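Local coordinates for DUF3863 domain-containing protein (Parabacteroides distasonis, PDB 3LM3) that is of unknown function but is probably a glycoside hydrolase or deacetylase, at residues V36-K41 against M127-E132; G183-P188 against I415-L420. One frame throughout, in Å; residues are numbered along the deposited sequence. Where two conformers were deposited one is given.

Interaction 1 of 2, residues V36-K41 against M127-E132; sequences VSRDVK and MSEAIE
R38 and E129 meet in a salt bridge in which both terminal guanidinium nitrogens converge on one carboxylate oxygen. NH1 of R38 lies 2.9 Å from OE1 of E129, and NH2 of R38 lies 3.1 Å from the same OE1. OE1 sits at the guanidinium edge, nearly in its plane, but the two flat groups are turned 55° apart. Both nitrogens approach from one face of the carboxylate, NH1 on the syn side and NH2 well above the plane; the N-H...O angles, 150° and 142°, show two bent bonds. R38 runs extended from CG to NE and crosses E129 at about a right angle, its charged end carried from the loop to the helix. The bridge thereby pins the loop that follows strand 21-29 to helix 120-138 at the surface; the strand belongs to the parallel sheet of the DUF3863 region, consistent with a glycoside hydrolase or deacetylase-like alpha/beta domain. The stronger partner of R38 is E82, bridged through NE, so the arginine is shared between two acidic side chains, and M78 of helix 78-82 touches both R38 and E129. Beside it D39 forms a salt bridge to R122 of helix 120-138, and OG of S37 hydrogen-bonds to E126.

Interaction 2 of 2, residues G183-P188 against I415-L420; sequences GADGSP and INQKAL
OD2 of D185 is gripped by two side-chain amides from the facing loop. ND2 of N416 donates to OD2 of D185 over 2.9 Å, coming from above the carboxylate plane, with the amide turned 76° against it. NE2 of Q417 reaches OD2 of D185 at 3.2 Å from the opposite face, on the syn side and almost straight (167°). This second amide lies much closer to the carboxylate plane, and its NE2 also makes a weak bond of 3.3 Å to OD1 of D185. CG of D185 is anti to its own nitrogen (chi1 -163°), which directs the carboxylate at the turn 416-419. That type I turn is held by the backbone bond from A419 N to N416 O, and an Asx turn, in which OD1 of N416 accepts from K418 N at 2.9 Å, fixes the N416 amide with ND2 presented to the aspartate. K418 passes alongside, its CE 3.6 Å from OD2 of D185, while its NZ hydrogen-bonds to the carbonyl oxygens of A225, S175 and R227. OD1 of D185 has a salt bridge to R368 on strand 367-374 of the antiparallel sheet. With an alanine here, N416 and Q417 would probably lose their shared acceptor and R368 its carboxylate mate inside a buried interface. The loop 183-188 is thus joined to the C-terminal part of the chain in part through one buried carboxylate, whose negative charge is probably balanced by R368 and, less directly, by the ammonium of K418.

How the interactions relate
From the N terminus, the chain leaves strand 21-29 and enters the loop holding 36-41; interaction 1 closes when helix 120-138 arrives, 86 residues on, having enclosed helices and strands of the first part of the fold. Interaction 2 opens later, in the loop after strand 168-172, and closes 227 residues on, in the loop between strand 383-389 and helix 434-443. The two are therefore in series, neither nested nor crossed. The centres of interactions 1 and 2 lie about 29 Å apart. The nearest atoms of interactions 1 and 2 are about 13 Å apart. Interaction 1 works at the surface within the DUF3863 region; interaction 2, buried, joins that region to the DUF3864 region beside the antiparallel sheet.

Interaction 1 of 2, residues V36-K41 against M127-E132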
loop_
_atom_site.group_PDB
_atom_site.type_symbol
_atom_site.label_atom_id
_atom_site.label_comp_id
_atom_site.label_asym_id
_atom_site.label_seq_id
_atom_site.Cartn_x
_atom_site.Cartn_y
_atom_site.Cartn_z
ATOM N N VAL A 36 -5.304 16.349 5.037
ATOM C CA VAL A 36 -5.432 15.365 6.116
ATOM C C VAL A 36 -6.561 15.704 7.070
ATOM O O VAL A 36 -7.032 14.834 7.809
ATOM C CB VAL A 36 -4.114 15.263 6.910
ATOM C CG1 VAL A 36 -2.960 14.719 6.024
ATOM C CG2 VAL A 36 -3.701 16.570 7.562
ATOM N N SER A 37 -7.034 16.948 7.046
ATOM C CA SER A 37 -8.216 17.341 7.801
ATOM C C SER A 37 -8.945 18.438 7.043
ATOM O O SER A 37 -8.584 18.750 5.908
ATOM C CB SER A 37 -7.834 17.754 9.228
ATOM O OG SER A 37 -8.990 17.944 10.017
ATOM N N ARG A 38 -9.960 19.030 7.648
ATOM C CA ARG A 38 -10.713 20.068 6.962
ATOM C C ARG A 38 -9.861 21.308 6.672
ATOM O O ARG A 38 -9.887 21.857 5.568
ATOM C CB ARG A 38 -11.919 20.491 7.794
ATOM C CG ARG A 38 -12.946 19.407 7.942
ATOM C CD ARG A 38 -14.116 19.840 8.818
ATOM N NE ARG A 38 -15.161 18.802 8.921
ATOM C CZ ARG A 38 -15.255 17.883 9.894
ATOM N NH1 ARG A 38 -14.358 17.839 10.884
ATOM N NH2 ARG A 38 -16.252 17.004 9.889
ATOM N N ASP A 39 -9.117 21.741 7.682
ATOM C CA ASP A 39 -8.320 22.986 7.607
ATOM C C ASP A 39 -6.825 22.725 7.427
ATOM O O ASP A 39 -6.033 23.661 7.379
ATOM C CB ASP A 39 -8.573 23.832 8.869
ATOM C CG ASP A 39 -8.111 23.129 10.162
ATOM O OD1 ASP A 39 -8.308 21.913 10.318
ATOM O OD2 ASP A 39 -7.509 23.791 11.034
ATOM N N VAL A 40 -6.396 21.472 7.359
ATOM C CA VAL A 40 -4.989 21.142 7.248
ATOM C C VAL A 40 -4.762 20.615 5.849
ATOM O O VAL A 40 -4.918 19.421 5.589
ATOM C CB VAL A 40 -4.526 20.132 8.326
ATOM C CG1 VAL A 40 -3.021 19.868 8.220
ATOM C CG2 VAL A 40 -4.900 20.653 9.729
ATOM N N LYS A 41 -4.434 21.542 4.959
ATOM C CA LYS A 41 -4.250 21.293 3.542
ATOM C C LYS A 41 -2.784 21.453 3.267
ATOM O O LYS A 41 -2.284 22.571 3.173
ATOM C CB LYS A 41 -5.088 22.256 2.726
ATOM C CG LYS A 41 -6.565 22.113 2.898
ATOM C CD LYS A 41 -7.283 23.241 2.157
ATOM C CE LYS A 41 -8.732 22.980 2.018
ATOM N NZ LYS A 41 -9.412 24.145 1.378
HETATM N N MSE A 127 -12.003 10.180 11.829
HETATM C CA MSE A 127 -12.391 8.925 11.204
HETATM C C MSE A 127 -13.829 8.580 11.564
HETATM O O MSE A 127 -14.603 8.189 10.675
HETATM C CB MSE A 127 -11.454 7.764 11.590
HETATM C CG MSE A 127 -10.080 7.840 10.994
HETATM SE SE MSE A 127 -9.007 6.249 11.181
HETATM C CE MSE A 127 -9.067 6.114 13.115
ATOM N N SER A 128 -14.203 8.693 12.837
ATOM C CA SER A 128 -15.581 8.435 13.227
ATOM C C SER A 128 -16.574 9.355 12.523
ATOM O O SER A 128 -17.653 8.912 12.086
ATOM C CB SER A 128 -15.710 8.520 14.734
ATOM O OG SER A 128 -15.027 7.423 15.325
ATOM N N GLU A 129 -16.226 10.629 12.395
ATOM C CA GLU A 129 -17.101 11.574 11.690
ATOM C C GLU A 129 -17.297 11.181 10.232
ATOM O O GLU A 129 -18.417 11.241 9.694
ATOM C CB GLU A 129 -16.509 12.997 11.756
ATOM C CG GLU A 129 -16.615 13.651 13.121
ATOM C CD GLU A 129 -15.879 14.984 13.236
ATOM O OE1 GLU A 129 -15.181 15.406 12.271
ATOM O OE2 GLU A 129 -15.947 15.574 14.338
ATOM N N ALA A 130 -16.216 10.817 9.566
ATOM C CA ALA A 130 -16.298 10.387 8.163
ATOM C C ALA A 130 -17.104 9.118 7.987
ATOM O O ALA A 130 -17.903 9.016 7.053
ATOM C CB ALA A 130 -14.871 10.175 7.593
ATOM N N ILE A 131 -16.908 8.151 8.876
ATOM C CA ILE A 131 -17.662 6.894 8.816
ATOM C C ILE A 131 -19.161 7.178 8.931
ATOM O O ILE A 131 -19.962 6.618 8.187
ATOM C CB ILE A 131 -17.219 5.906 9.895
ATOM C CG1 ILE A 131 -15.808 5.377 9.615
ATOM C CG2 ILE A 131 -18.197 4.711 10.003
ATOM C CD1 ILE A 131 -15.125 4.821 10.838
ATOM N N GLU A 132 -19.558 8.095 9.812
ATOM C CA GLU A 132 -20.973 8.448 9.989
ATOM C C GLU A 132 -21.534 9.089 8.725
ATOM O O GLU A 132 -22.618 8.746 8.271
ATOM C CB GLU A 132 -21.134 9.390 11.167
ATOM C CG GLU A 132 -22.576 9.723 11.494
ATOM C CD GLU A 132 -23.389 8.517 11.929
ATOM O OE1 GLU A 132 -22.805 7.520 12.403
ATOM O OE2 GLU A 132 -24.625 8.581 11.806
#

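Interaction 2 of 2, residues G183-P188 against I415-L420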
loop_
_atom_site.group_PDB
_atom_site.type_symbol
_atom_site.label_atom_id
_atom_site.label_comp_id
_atom_site.label_asym_id
_atom_site.label_seq_id
_atom_site.Cartn_x
_atom_site.Cartn_y
_atom_site.Cartn_z
ATOM N N GLY A 183 8.682 9.124 6.277
ATOM C CA GLY A 183 9.192 7.771 6.374
ATOM C C GLY A 183 8.199 6.852 7.031
ATOM O O GLY A 183 7.699 7.168 8.088
ATOM N N ALA A 184 7.944 5.708 6.397
ATOM C CA ALA A 184 7.274 4.599 7.038
ATOM C C ALA A 184 7.885 3.293 6.579
ATOM O O ALA A 184 7.174 2.322 6.421
ATOM C CB ALA A 184 5.783 4.608 6.681
ATOM N N ASP A 185 9.200 3.239 6.402
ATOM C CA ASP A 185 9.837 1.983 6.022
ATOM C C ASP A 185 9.978 1.093 7.268
ATOM O O ASP A 185 9.887 1.561 8.396
ATOM C CB ASP A 185 11.231 2.180 5.367
ATOM C CG ASP A 185 11.729 0.943 4.602
ATOM O OD1 ASP A 185 10.947 -0.012 4.311
ATOM O OD2 ASP A 185 12.937 0.943 4.225
ATOM N N GLY A 186 10.187 -0.194 7.038
ATOM C CA GLY A 186 10.498 -1.155 8.078
ATOM C C GLY A 186 9.513 -2.280 8.256
ATOM O O GLY A 186 9.831 -3.288 8.924
ATOM N N SER A 187 8.300 -2.112 7.740
ATOM C CA SER A 187 7.227 -3.082 7.932
ATOM C C SER A 187 7.293 -4.234 6.944
ATOM O O SER A 187 8.011 -4.162 5.941
ATOM C CB SER A 187 5.881 -2.392 7.809
ATOM O OG SER A 187 5.494 -2.157 6.440
ATOM N N PRO A 188 6.503 -5.291 7.177
ATOM C CA PRO A 188 6.194 -6.213 6.082
ATOM C C PRO A 188 5.388 -5.521 5.007
ATOM O O PRO A 188 4.697 -4.542 5.272
ATOM C CB PRO A 188 5.325 -7.312 6.743
ATOM C CG PRO A 188 5.635 -7.179 8.237
ATOM C CD PRO A 188 5.823 -5.691 8.433
ATOM N N ILE A 415 19.936 -3.082 9.989
ATOM C CA ILE A 415 20.309 -2.710 8.632
ATOM C C ILE A 415 19.027 -2.339 7.878
ATOM O O ILE A 415 18.069 -3.112 7.873
ATOM C CB ILE A 415 21.024 -3.882 7.885
ATOM C CG1 ILE A 415 22.292 -4.314 8.664
ATOM C CG2 ILE A 415 21.414 -3.512 6.454
ATOM C CD1 ILE A 415 23.068 -5.444 8.022
ATOM N N ASN A 416 19.044 -1.182 7.212
ATOM C CA ASN A 416 17.876 -0.724 6.448
ATOM C C ASN A 416 18.249 -0.484 4.988
ATOM O O ASN A 416 19.275 0.128 4.698
ATOM C CB ASN A 416 17.279 0.529 7.081
ATOM C CG ASN A 416 16.267 1.189 6.181
ATOM O OD1 ASN A 416 16.636 2.049 5.377
ATOM N ND2 ASN A 416 15.015 0.727 6.249
ATOM N N GLN A 417 17.373 -0.920 4.077
ATOM C CA GLN A 417 17.638 -0.907 2.628
ATOM C C GLN A 417 17.959 0.453 2.040
ATOM O O GLN A 417 18.655 0.515 1.034
ATOM C CB GLN A 417 16.469 -1.521 1.873
ATOM C CG GLN A 417 15.176 -0.700 1.943
ATOM C CD GLN A 417 13.997 -1.390 1.280
ATOM O OE1 GLN A 417 14.184 -2.160 0.333
ATOM N NE2 GLN A 417 12.773 -1.091 1.745
ATOM N N LYS A 418 17.468 1.542 2.636
ATOM C CA LYS A 418 17.719 2.857 2.076
ATOM C C LYS A 418 19.195 3.251 2.182
ATOM O O LYS A 418 19.657 4.155 1.476
ATOM C CB LYS A 418 16.820 3.913 2.729
ATOM C CG LYS A 418 15.338 3.576 2.722
ATOM C CD LYS A 418 14.727 3.538 1.295
ATOM C CE LYS A 418 13.326 3.038 1.344
ATOM N NZ LYS A 418 12.651 3.115 -0.008
ATOM N N ALA A 419 19.931 2.570 3.058
ATOM C CA ALA A 419 21.405 2.700 3.090
ATOM C C ALA A 419 21.868 4.122 3.419
ATOM O O ALA A 419 22.868 4.608 2.851
ATOM C CB ALA A 419 22.037 2.215 1.776
ATOM N N LEU A 420 21.146 4.772 4.318
ATOM C CA LEU A 420 21.443 6.161 4.655
ATOM C C LEU A 420 22.417 6.301 5.811
ATOM O O LEU A 420 22.966 7.378 5.989
ATOM C CB LEU A 420 20.178 6.956 4.930
ATOM C CG LEU A 420 19.237 7.021 3.713
ATOM C CD1 LEU A 420 17.988 7.772 4.064
ATOM C CD2 LEU A 420 19.899 7.649 2.489
#